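Local coordinates for DNA translocase coupling protein (Clostridium perfringens, PDB 6O1W), which probably binds ATP and DNA as the coupling protein of plasmid conjugation, represented here by a fragment that includes its FtsK/SpoIIIE-type P-loop ATPase region, at residues A[100-105]-A[149-154]; A[110-115]-A[122-127]; A[161-166]-A[231-236]; A[237-242]-A[254-259]. One frame throughout, in Å; residues are numbered along the deposited sequence.

All four contacts belong to the FtsK/SpoIIIE-type P-loop NTPase region. Contacts 1 and 2, with centres 10 Å apart, meet at helix 142-155, which follows the predicted ATP-binding loop 136-143: contact 1 includes residues of the helix itself, and the hairpin of contact 2 packs on it through Leu153 and Leu126. Contact 3 lies 19 Å from contact 1, centre to centre, and meets the same helix where Leu150 reaches Met162 and Val232. Its Asp234 comes within about 3 Å of the side chain of Ser143, a predicted ATP-site residue. Contact 4, centred 12 Å from contact 3, touches it through Glu238 and Leu239 but lies away from the annotated sites. Glucose molecules bind at contacts 2 and 3.

Contact 1. Residues A[100-105]-A[149-154]; sequences WDDKYI and ILWQLL
Loop 100-105 is tied to helix 142-155, the helix that follows the Walker A loop of this P-loop NTPase fold, by two tryptophans that share one carboxylate. The polar part is built around Asp102 OD1. Trp151 NE1 donates to it over 2.9 Å in an almost straight bond (165° at the hydrogen), which OD1 accepts on its syn lone pair, with the carboxylate and the indole turned nearly coplanar. Trp100 NE1 donates to the same oxygen at 3.0 Å, but on the anti lone pair, so a single atom is gripped from two sides and its carboxylate is held against rotation. Two N-H donors should stabilise the charged form of the acid; OD2 has Lys353 as a long, weak ion partner.

The apolar part follows from the same poses. Both indoles have CG anti to the backbone N, and they meet obliquely, with planes at 84° and Trp151 CD1 lying 3.7 Å from Trp100 NE1. Further along the Trp100 ring, CH2 rests 3.6 Å from Gln152 CG. Ile105 fills in beside them, its CG1 4.2 Å from Gln152 CG. Phe343 meets both indoles, while Phe341 and His348 each form an edge-to-face pair with Trp100.

Asp101, just before the short 3-10 segment 102-104, forms an Asx turn: its OD1 accepts from Lys103 N at 2.9 Å, through its anti lone pair.

Contact 2. Residues A[110-115]-A[122-127]; sequences GVVVVG and IKIDLN. With BGC (beta-D-glucopyranose), chain C.
Strands 111-116 and 121-125 form an antiparallel beta hairpin, and its two surfaces differ sharply. The closely packed surface carries Val112, Ile122 and Ile124, with the methyls of Val114 packing against the isoleucines. Here Val114 CG2 presses against Ile122 CG2 at 3.4 Å, closer than usual for two carbons; this methyl occupies the crowded position between the backbone N and the carbonyl carbon of Val114. The other branch, CG1, meets the tip of Ile124, whose CD1 is 3.8 Å away. Val112 uses its own crowded methyl, CG2, to approach Ile124 CB at 3.9 Å. Beneath these side chains the backbones are firmly joined: Val112 and Ile124 make a hydrogen-bonded pair, Val112 N to Ile124 O and Ile124 N to Val112 O, both 2.8 Å and nearly straight. Leu126 N extends the ladder to Gly110 O, approaching from above the carbonyl plane.

The opposite surface is looser and partly open to solvent. Val113 and Lys123 run side by side, CG2 to CG at 4.1 Å, before the extended lysine continues outward, its amine in a long, weak ion pair with Glu106. Val111 CG2 touches the carboxylate carbon of Asp125 at 4.0 Å; that acid closes an Asx turn by accepting from Asn127 N. A bound glucose lies along the outer edge, with its O5 3.3 Å from Lys123 O, and Ile122 CD1 also reaches the sugar.

In the mixed sheet, 121-125 is an outermost strand and 111-116 separates it from 334-340. Helix 142-155 packs on Val112, Val114 and Leu126, while Phe338 and Phe329, from strands 334-340 and 326-331, meet Ile122.

Contact 3. Residues A[161-166]-A[231-236]; sequences YMVDFK and VVIDEL. With BGC (beta-D-glucopyranose), chain E.
Two neighbouring parallel strands of the ATPase core, 159-163 and 229-233, are joined first by backbone bonds. Val232 is gripped at both ends: its N donates to Tyr161 O at 2.8 Å and its O accepts from Val163 N, both nearly along the C=O axis. Asp234 N prolongs the ladder to Val163 O at 3.1 Å. Apolar contacts are modest: CG of the selenomethionine Met162 lies 4.2 Å from Val232 CB.

Charged groups gather where the strands end. The apolar strand 229-233 followed by Asp234 and Glu235 is consistent with a Walker B motif, and Asp234 OD1 makes a weak hydrogen bond to Ser143 of the Walker A loop. Its OD2 lies 4.3 Å from Asp164 OD1, a like-charge pair that probably raises their proton affinity. Lys166 NZ may partly offset this through a long salt bridge to OD2 (4.0 Å) and a weak water link, while Glu170 N satisfies Asp164 OD2.

At the opposite end a glucose O1 hydrogen-bonds with Tyr161 OH (2.7 Å), in the plane of the ring. Strands 272-278 and 179-182 flank the pair; helix 185-209 covers Tyr161 and Val231, and Leu150 of helix 142-155 packs on Val232.

Contact 4. Residues A[237-242]-A[254-259]; sequences AELMDK and VRIEGY
This is a helix-to-helix contact on the periphery of the ATPase region, where the short helix 237-240 and the turn after it lean against the middle of the long helix 247-266. It joins a buried apolar side to a polar, more exposed one. On the apolar side, Leu239 and Ile256 cross at about a right angle and touch methyl to methyl, Leu239 CD2 lying 3.8 Å from Ile256 CG2. Met240, a selenomethionine, is bent at chi2 (-66°), which swings its end toward the long helix. Its SE rests 3.8 Å from Glu257 CG, and its CE reaches 4.0 Å from Glu257 CA, so the selenoether covers the aliphatic stem of the acid.

Glu257 therefore serves both sides. With CG anti to the backbone N and the chain extended beyond it, the glutamate extends toward the short helix and presents OE1 to Lys242. Lys242 NZ closes a salt bridge to that oxygen at 3.2 Å, approaching well above the carboxylate plane (62°) rather than within it. The lysine reaches this position by bending at chi3 and chi4, its CE passing 3.4 Å from the same OE1. Farther back, Lys242 CD brushes Val254 CG2 at 4.1 Å, one helical turn before Glu257.

Neighbouring elements meet both partners. Glu235, just after strand 229-233, accepts from Ala237 N at the start of the short helix, and Leu239 also packs on Phe165. Across the contact, helix 185-209 packs on the long helix, with Val185 against Ile256 and Glu189 in a salt bridge with Arg255.

Contact 1. Residues A[100-105]-A[149-154]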
# COMPACT_ATOMS: atom_id res chain seq x y z
N TRP A 100 13.89 3.57 6.86
CA TRP A 100 13.28 3.16 8.12
C TRP A 100 14.21 3.53 9.27
O TRP A 100 15.43 3.53 9.10
CB TRP A 100 13.05 1.63 8.14
CG TRP A 100 12.70 1.13 9.52
CD1 TRP A 100 13.52 0.47 10.39
CD2 TRP A 100 11.49 1.42 10.24
NE1 TRP A 100 12.87 0.26 11.59
CE2 TRP A 100 11.63 0.84 11.53
CE3 TRP A 100 10.31 2.12 9.94
CZ2 TRP A 100 10.61 0.90 12.48
CZ3 TRP A 100 9.30 2.16 10.88
CH2 TRP A 100 9.47 1.60 12.15
N ASP A 101 13.64 3.82 10.44
CA ASP A 101 14.39 4.08 11.65
C ASP A 101 13.53 3.62 12.84
O ASP A 101 12.33 3.90 12.87
CB ASP A 101 14.78 5.56 11.76
CG ASP A 101 15.75 5.87 12.87
OD1 ASP A 101 15.40 5.62 14.06
OD2 ASP A 101 16.84 6.38 12.57
N ASP A 102 14.14 2.95 13.82
CA ASP A 102 13.42 2.42 14.99
C ASP A 102 12.72 3.52 15.84
O ASP A 102 11.84 3.19 16.64
CB ASP A 102 14.33 1.52 15.85
CG ASP A 102 14.32 0.02 15.46
OD1 ASP A 102 13.74 -0.32 14.40
OD2 ASP A 102 14.87 -0.79 16.22
N LYS A 103 13.03 4.81 15.59
CA LYS A 103 12.40 5.95 16.28
C LYS A 103 10.90 6.10 15.94
O LYS A 103 10.16 6.70 16.73
CB LYS A 103 13.16 7.26 15.97
CG LYS A 103 12.91 7.85 14.58
CD LYS A 103 13.59 9.20 14.40
CE LYS A 103 13.42 9.71 12.99
NZ LYS A 103 13.84 11.14 12.86
N TYR A 104 10.48 5.55 14.77
CA TYR A 104 9.09 5.58 14.30
C TYR A 104 8.19 4.56 15.01
O TYR A 104 6.97 4.71 14.96
CB TYR A 104 9.01 5.41 12.78
CG TYR A 104 9.75 6.48 11.99
CD1 TYR A 104 9.27 7.79 11.95
CD2 TYR A 104 10.86 6.16 11.22
CE1 TYR A 104 9.93 8.77 11.20
CE2 TYR A 104 11.52 7.13 10.48
CZ TYR A 104 11.06 8.44 10.48
OH TYR A 104 11.70 9.38 9.72
N ILE A 105 8.77 3.53 15.67
CA ILE A 105 8.01 2.50 16.38
C ILE A 105 7.10 3.13 17.41
O ILE A 105 7.56 3.88 18.28
CB ILE A 105 8.92 1.38 16.97
CG1 ILE A 105 9.52 0.53 15.86
CG2 ILE A 105 8.13 0.50 17.96
CD1 ILE A 105 10.57 -0.39 16.27
N ILE A 149 6.24 -3.50 8.52
CA ILE A 149 5.07 -3.70 9.40
C ILE A 149 5.38 -4.88 10.34
O ILE A 149 5.15 -4.78 11.54
CB ILE A 149 3.79 -3.98 8.57
CG1 ILE A 149 3.36 -2.68 7.81
CG2 ILE A 149 2.64 -4.52 9.49
CD1 ILE A 149 2.40 -2.92 6.72
N LEU A 150 5.91 -6.00 9.79
CA LEU A 150 6.27 -7.21 10.53
C LEU A 150 7.25 -6.89 11.64
O LEU A 150 7.04 -7.32 12.77
CB LEU A 150 6.86 -8.25 9.56
CG LEU A 150 7.47 -9.53 10.15
CD1 LEU A 150 6.40 -10.35 10.99
CD2 LEU A 150 8.09 -10.40 9.04
N TRP A 151 8.32 -6.14 11.33
CA TRP A 151 9.36 -5.72 12.27
C TRP A 151 8.77 -4.94 13.46
O TRP A 151 9.06 -5.25 14.61
CB TRP A 151 10.40 -4.85 11.52
CG TRP A 151 11.44 -4.30 12.45
CD1 TRP A 151 11.57 -3.00 12.85
CD2 TRP A 151 12.40 -5.05 13.21
NE1 TRP A 151 12.62 -2.88 13.74
CE2 TRP A 151 13.13 -4.13 13.99
CE3 TRP A 151 12.74 -6.42 13.27
CZ2 TRP A 151 14.19 -4.52 14.82
CZ3 TRP A 151 13.77 -6.81 14.11
CH2 TRP A 151 14.48 -5.87 14.88
N GLN A 152 7.89 -3.98 13.17
CA GLN A 152 7.19 -3.17 14.16
C GLN A 152 6.39 -4.03 15.13
O GLN A 152 6.55 -3.88 16.34
CB GLN A 152 6.30 -2.11 13.48
CG GLN A 152 7.14 -1.05 12.75
CD GLN A 152 6.33 -0.02 12.01
OE1 GLN A 152 6.36 0.09 10.78
NE2 GLN A 152 5.59 0.75 12.72
N LEU A 153 5.60 -4.98 14.59
CA LEU A 153 4.81 -5.91 15.39
C LEU A 153 5.66 -6.89 16.18
O LEU A 153 5.32 -7.19 17.32
CB LEU A 153 3.75 -6.62 14.56
CG LEU A 153 2.73 -5.66 13.95
CD1 LEU A 153 1.83 -6.38 12.97
CD2 LEU A 153 1.96 -4.90 15.06
N LEU A 154 6.79 -7.37 15.60
CA LEU A 154 7.72 -8.26 16.31
C LEU A 154 8.33 -7.52 17.52
O LEU A 154 8.55 -8.12 18.57
CB LEU A 154 8.86 -8.73 15.37
CG LEU A 154 8.50 -9.79 14.32
CD1 LEU A 154 9.67 -10.10 13.45
CD2 LEU A 154 7.99 -11.09 14.98

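Contact 2. Residues A[110-115]-A[122-127]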
# COMPACT_ATOMS: atom_id res chain seq x y z
N GLY A 110 -0.21 -2.60 18.46
CA GLY A 110 -1.11 -2.74 17.31
C GLY A 110 -1.12 -1.57 16.34
O GLY A 110 -1.75 -1.65 15.29
N VAL A 111 -0.42 -0.49 16.68
CA VAL A 111 -0.30 0.69 15.82
C VAL A 111 1.02 0.57 15.08
O VAL A 111 2.08 0.39 15.71
CB VAL A 111 -0.41 2.06 16.58
CG1 VAL A 111 -0.27 3.25 15.62
CG2 VAL A 111 -1.74 2.18 17.32
N VAL A 112 0.95 0.68 13.74
CA VAL A 112 2.12 0.64 12.86
C VAL A 112 2.18 1.90 11.98
O VAL A 112 1.16 2.52 11.71
CB VAL A 112 2.20 -0.69 12.05
CG1 VAL A 112 2.18 -1.92 12.98
CG2 VAL A 112 1.09 -0.79 11.00
N VAL A 113 3.40 2.28 11.56
CA VAL A 113 3.64 3.43 10.69
C VAL A 113 4.17 2.89 9.34
O VAL A 113 5.10 2.08 9.33
CB VAL A 113 4.59 4.47 11.33
CG1 VAL A 113 4.57 5.78 10.54
CG2 VAL A 113 4.22 4.74 12.79
N VAL A 114 3.60 3.35 8.20
CA VAL A 114 4.08 2.81 6.92
C VAL A 114 4.89 3.82 6.06
O VAL A 114 5.52 3.42 5.09
CB VAL A 114 2.95 2.14 6.10
CG1 VAL A 114 2.44 0.90 6.82
CG2 VAL A 114 1.81 3.11 5.83
N GLY A 115 4.89 5.09 6.44
CA GLY A 115 5.63 6.12 5.72
C GLY A 115 5.09 7.52 5.90
O GLY A 115 4.31 7.78 6.81
N ILE A 122 1.74 8.15 7.89
CA ILE A 122 0.58 7.29 7.75
C ILE A 122 0.66 6.25 8.86
O ILE A 122 1.64 5.51 8.92
CB ILE A 122 0.54 6.64 6.34
CG1 ILE A 122 0.42 7.71 5.22
CG2 ILE A 122 -0.55 5.56 6.24
CD1 ILE A 122 -0.92 8.28 4.92
N LYS A 123 -0.37 6.20 9.74
CA LYS A 123 -0.46 5.23 10.84
C LYS A 123 -1.65 4.33 10.62
O LYS A 123 -2.68 4.77 10.10
CB LYS A 123 -0.57 5.92 12.22
CG LYS A 123 0.64 6.79 12.57
CD LYS A 123 0.60 7.32 13.98
CE LYS A 123 1.64 8.39 14.17
NZ LYS A 123 1.51 9.07 15.48
N ILE A 124 -1.48 3.04 10.92
CA ILE A 124 -2.53 2.04 10.83
C ILE A 124 -2.68 1.44 12.23
O ILE A 124 -1.70 0.95 12.79
CB ILE A 124 -2.24 0.92 9.78
CG1 ILE A 124 -1.98 1.48 8.36
CG2 ILE A 124 -3.38 -0.11 9.75
CD1 ILE A 124 -1.27 0.48 7.42
N ASP A 125 -3.91 1.48 12.78
CA ASP A 125 -4.24 0.86 14.06
C ASP A 125 -4.92 -0.47 13.73
O ASP A 125 -6.11 -0.52 13.36
CB ASP A 125 -5.17 1.75 14.90
CG ASP A 125 -5.51 1.16 16.27
OD1 ASP A 125 -5.24 -0.04 16.49
OD2 ASP A 125 -6.04 1.91 17.12
N LEU A 126 -4.16 -1.56 13.87
CA LEU A 126 -4.62 -2.91 13.57
C LEU A 126 -5.83 -3.34 14.40
O LEU A 126 -6.57 -4.20 13.94
CB LEU A 126 -3.48 -3.93 13.66
CG LEU A 126 -2.31 -3.71 12.68
CD1 LEU A 126 -1.27 -4.71 12.91
CD2 LEU A 126 -2.76 -3.80 11.24
N ASN A 127 -6.11 -2.67 15.56
CA ASN A 127 -7.32 -2.96 16.35
C ASN A 127 -8.60 -2.41 15.66
O ASN A 127 -9.70 -2.85 15.98
CB ASN A 127 -7.19 -2.39 17.79
CG ASN A 127 -6.08 -3.05 18.59
OD1 ASN A 127 -5.18 -2.40 19.14
ND2 ASN A 127 -6.10 -4.36 18.65
C2 BGC C . -4.69 9.10 6.93
C3 BGC C . -3.57 10.00 7.43
C4 BGC C . -3.52 9.97 8.96
C5 BGC C . -3.07 8.58 9.40
C6 BGC C . -3.44 8.23 10.82
C1 BGC C . -4.80 7.82 7.77
O1 BGC C . -5.93 7.90 8.57
O2 BGC C . -4.49 8.76 5.56
O3 BGC C . -3.76 11.34 6.97
O4 BGC C . -2.62 10.95 9.47
O5 BGC C . -3.60 7.56 8.52
O6 BGC C . -4.82 7.91 11.00

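Contact 3. Residues A[161-166]-A[231-236]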
# COMPACT_ATOMS: atom_id res chain seq x y z
N TYR A 161 3.89 -15.53 11.51
CA TYR A 161 3.81 -16.64 10.57
C TYR A 161 4.04 -16.05 9.19
O TYR A 161 3.45 -15.02 8.84
CB TYR A 161 2.47 -17.37 10.64
CG TYR A 161 2.28 -18.10 11.94
CD1 TYR A 161 2.91 -19.32 12.18
CD2 TYR A 161 1.44 -17.60 12.92
CE1 TYR A 161 2.70 -20.02 13.37
CE2 TYR A 161 1.28 -18.25 14.14
CZ TYR A 161 1.91 -19.46 14.36
OH TYR A 161 1.75 -20.07 15.57
N MSE A 162 4.96 -16.65 8.43
CA MSE A 162 5.29 -16.09 7.12
C MSE A 162 5.10 -17.13 6.07
O MSE A 162 5.51 -18.28 6.26
CB MSE A 162 6.72 -15.53 7.14
CG MSE A 162 6.86 -14.32 8.04
SE MSE A 162 8.57 -14.31 8.99
CE MSE A 162 8.27 -15.67 10.32
N VAL A 163 4.42 -16.76 4.99
CA VAL A 163 4.11 -17.68 3.90
C VAL A 163 4.84 -17.28 2.63
O VAL A 163 4.63 -16.16 2.13
CB VAL A 163 2.57 -17.79 3.67
CG1 VAL A 163 2.25 -18.74 2.51
CG2 VAL A 163 1.86 -18.23 4.95
N ASP A 164 5.65 -18.20 2.09
CA ASP A 164 6.36 -17.98 0.82
C ASP A 164 6.61 -19.29 0.13
O ASP A 164 7.51 -20.00 0.51
CB ASP A 164 7.68 -17.21 1.04
CG ASP A 164 8.61 -17.11 -0.17
OD1 ASP A 164 8.11 -17.17 -1.33
OD2 ASP A 164 9.82 -16.97 0.03
N PHE A 165 5.86 -19.57 -0.95
CA PHE A 165 5.96 -20.83 -1.70
C PHE A 165 7.17 -20.92 -2.59
O PHE A 165 7.42 -21.98 -3.14
CB PHE A 165 4.67 -21.12 -2.48
CG PHE A 165 3.47 -21.54 -1.65
CD1 PHE A 165 3.48 -21.43 -0.26
CD2 PHE A 165 2.30 -22.00 -2.25
CE1 PHE A 165 2.38 -21.80 0.51
CE2 PHE A 165 1.18 -22.35 -1.48
CZ PHE A 165 1.22 -22.24 -0.11
N LYS A 166 7.97 -19.84 -2.69
CA LYS A 166 9.21 -19.88 -3.47
C LYS A 166 10.36 -20.38 -2.58
O LYS A 166 11.40 -19.74 -2.45
CB LYS A 166 9.50 -18.53 -4.15
CG LYS A 166 8.46 -18.18 -5.20
CD LYS A 166 8.58 -16.75 -5.74
CE LYS A 166 7.98 -15.71 -4.82
NZ LYS A 166 7.81 -14.39 -5.49
N VAL A 231 0.30 -12.60 10.25
CA VAL A 231 0.43 -13.57 9.17
C VAL A 231 0.82 -12.79 7.92
O VAL A 231 0.05 -11.97 7.44
CB VAL A 231 -0.87 -14.38 8.95
CG1 VAL A 231 -0.66 -15.50 7.94
CG2 VAL A 231 -1.42 -14.92 10.27
N VAL A 232 2.01 -13.04 7.41
CA VAL A 232 2.51 -12.32 6.25
C VAL A 232 2.46 -13.25 5.07
O VAL A 232 3.08 -14.31 5.11
CB VAL A 232 3.94 -11.73 6.47
CG1 VAL A 232 4.38 -10.87 5.26
CG2 VAL A 232 4.01 -10.92 7.75
N ILE A 233 1.71 -12.88 4.05
CA ILE A 233 1.58 -13.69 2.85
C ILE A 233 2.32 -12.89 1.80
O ILE A 233 1.85 -11.82 1.38
CB ILE A 233 0.07 -13.94 2.52
CG1 ILE A 233 -0.62 -14.76 3.66
CG2 ILE A 233 -0.11 -14.57 1.14
CD1 ILE A 233 -2.15 -14.73 3.65
N ASP A 234 3.50 -13.37 1.40
CA ASP A 234 4.34 -12.70 0.41
C ASP A 234 3.64 -12.54 -0.93
O ASP A 234 3.77 -11.49 -1.55
CB ASP A 234 5.67 -13.45 0.22
CG ASP A 234 6.64 -12.70 -0.69
OD1 ASP A 234 7.22 -11.68 -0.23
OD2 ASP A 234 6.79 -13.11 -1.87
N GLU A 235 2.88 -13.57 -1.36
CA GLU A 235 2.20 -13.47 -2.65
C GLU A 235 0.88 -14.17 -2.58
O GLU A 235 0.85 -15.40 -2.46
CB GLU A 235 3.12 -13.97 -3.80
CG GLU A 235 2.49 -13.97 -5.19
CD GLU A 235 1.78 -12.68 -5.56
OE1 GLU A 235 2.48 -11.64 -5.71
OE2 GLU A 235 0.53 -12.69 -5.64
N LEU A 236 -0.22 -13.39 -2.66
CA LEU A 236 -1.59 -13.92 -2.60
C LEU A 236 -1.89 -14.88 -3.76
O LEU A 236 -2.64 -15.84 -3.54
CB LEU A 236 -2.63 -12.79 -2.55
CG LEU A 236 -4.11 -13.14 -2.22
CD1 LEU A 236 -4.25 -13.89 -0.91
CD2 LEU A 236 -4.96 -11.91 -2.20
C2 BGC E . 1.55 -23.91 16.55
C3 BGC E . 0.95 -25.29 16.36
C4 BGC E . 0.32 -25.40 14.98
C5 BGC E . 1.35 -25.05 13.91
C6 BGC E . 0.76 -25.00 12.52
C1 BGC E . 2.55 -23.64 15.43
O1 BGC E . 3.11 -22.37 15.59
O2 BGC E . 2.18 -23.81 17.82
O3 BGC E . -0.02 -25.55 17.38
O4 BGC E . -0.16 -26.72 14.75
O5 BGC E . 1.89 -23.74 14.17
O6 BGC E . 1.73 -24.61 11.56
O HOH W 1 7.28 -11.36 -4.66

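Contact 4. Residues A[237-242]-A[254-259]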
# COMPACT_ATOMS: atom_id res chain seq x y z
N ALA A 237 -1.30 -14.66 -4.96
CA ALA A 237 -1.51 -15.55 -6.12
C ALA A 237 -1.13 -17.01 -5.84
O ALA A 237 -1.77 -17.90 -6.37
CB ALA A 237 -0.76 -15.03 -7.34
N GLU A 238 -0.13 -17.26 -4.97
CA GLU A 238 0.30 -18.62 -4.57
C GLU A 238 -0.81 -19.40 -3.81
O GLU A 238 -0.81 -20.64 -3.81
CB GLU A 238 1.58 -18.55 -3.72
CG GLU A 238 2.82 -18.16 -4.53
CD GLU A 238 4.07 -17.75 -3.77
OE1 GLU A 238 4.08 -17.78 -2.52
OE2 GLU A 238 5.05 -17.36 -4.45
N LEU A 239 -1.75 -18.67 -3.17
CA LEU A 239 -2.86 -19.28 -2.44
C LEU A 239 -4.18 -19.18 -3.24
O LEU A 239 -5.05 -20.03 -3.06
CB LEU A 239 -3.07 -18.57 -1.08
CG LEU A 239 -1.98 -18.69 0.00
CD1 LEU A 239 -2.36 -17.90 1.21
CD2 LEU A 239 -1.75 -20.16 0.43
N MSE A 240 -4.36 -18.12 -4.05
CA MSE A 240 -5.61 -17.85 -4.76
C MSE A 240 -5.65 -18.32 -6.21
O MSE A 240 -6.71 -18.75 -6.65
CB MSE A 240 -5.99 -16.37 -4.69
CG MSE A 240 -6.24 -15.87 -3.28
SE MSE A 240 -7.81 -16.67 -2.45
CE MSE A 240 -7.16 -16.75 -0.55
N ASP A 241 -4.55 -18.18 -6.96
CA ASP A 241 -4.52 -18.59 -8.36
C ASP A 241 -4.44 -20.11 -8.48
O ASP A 241 -3.39 -20.70 -8.22
CB ASP A 241 -3.41 -17.87 -9.15
CG ASP A 241 -3.50 -18.05 -10.66
OD1 ASP A 241 -3.75 -19.20 -11.11
OD2 ASP A 241 -3.29 -17.06 -11.38
N LYS A 242 -5.56 -20.73 -8.88
CA LYS A 242 -5.74 -22.18 -9.01
C LYS A 242 -5.69 -22.71 -10.46
O LYS A 242 -5.86 -23.92 -10.65
CB LYS A 242 -7.11 -22.56 -8.40
CG LYS A 242 -7.31 -22.17 -6.94
CD LYS A 242 -8.80 -22.23 -6.54
CE LYS A 242 -9.23 -20.99 -5.76
NZ LYS A 242 -8.52 -20.85 -4.45
N VAL A 254 -8.76 -24.49 -2.40
CA VAL A 254 -10.15 -24.12 -2.12
C VAL A 254 -10.35 -24.15 -0.60
O VAL A 254 -10.92 -23.21 -0.06
CB VAL A 254 -11.17 -25.03 -2.88
CG1 VAL A 254 -12.61 -24.85 -2.36
CG2 VAL A 254 -11.11 -24.79 -4.38
N ARG A 255 -9.85 -25.19 0.08
CA ARG A 255 -9.95 -25.35 1.53
C ARG A 255 -9.22 -24.20 2.23
O ARG A 255 -9.80 -23.56 3.09
CB ARG A 255 -9.39 -26.71 1.94
CG ARG A 255 -10.15 -27.43 3.05
CD ARG A 255 -10.14 -28.95 2.86
NE ARG A 255 -8.79 -29.50 2.74
CZ ARG A 255 -8.41 -30.37 1.81
NH1 ARG A 255 -9.27 -30.83 0.92
NH2 ARG A 255 -7.15 -30.80 1.78
N ILE A 256 -7.98 -23.88 1.78
CA ILE A 256 -7.17 -22.76 2.29
C ILE A 256 -7.88 -21.41 2.09
O ILE A 256 -7.82 -20.55 2.99
CB ILE A 256 -5.75 -22.75 1.67
CG1 ILE A 256 -4.95 -23.97 2.17
CG2 ILE A 256 -5.01 -21.41 1.98
CD1 ILE A 256 -3.68 -24.32 1.31
N GLU A 257 -8.51 -21.19 0.89
CA GLU A 257 -9.24 -19.95 0.58
C GLU A 257 -10.43 -19.80 1.56
O GLU A 257 -10.70 -18.68 2.03
CB GLU A 257 -9.72 -19.94 -0.88
CG GLU A 257 -10.73 -18.85 -1.21
CD GLU A 257 -11.26 -18.82 -2.63
OE1 GLU A 257 -11.31 -19.89 -3.29
OE2 GLU A 257 -11.65 -17.72 -3.08
N GLY A 258 -11.10 -20.92 1.87
CA GLY A 258 -12.20 -20.97 2.83
C GLY A 258 -11.71 -20.56 4.20
O GLY A 258 -12.40 -19.79 4.90
N TYR A 259 -10.47 -20.98 4.57
CA TYR A 259 -9.88 -20.61 5.86
C TYR A 259 -9.46 -19.13 5.90
O TYR A 259 -9.69 -18.47 6.91
CB TYR A 259 -8.70 -21.51 6.26
CG TYR A 259 -8.97 -23.00 6.33
CD1 TYR A 259 -10.18 -23.49 6.82
CD2 TYR A 259 -7.97 -23.91 6.04
CE1 TYR A 259 -10.40 -24.86 6.96
CE2 TYR A 259 -8.18 -25.28 6.17
CZ TYR A 259 -9.40 -25.75 6.62
OH TYR A 259 -9.59 -27.11 6.74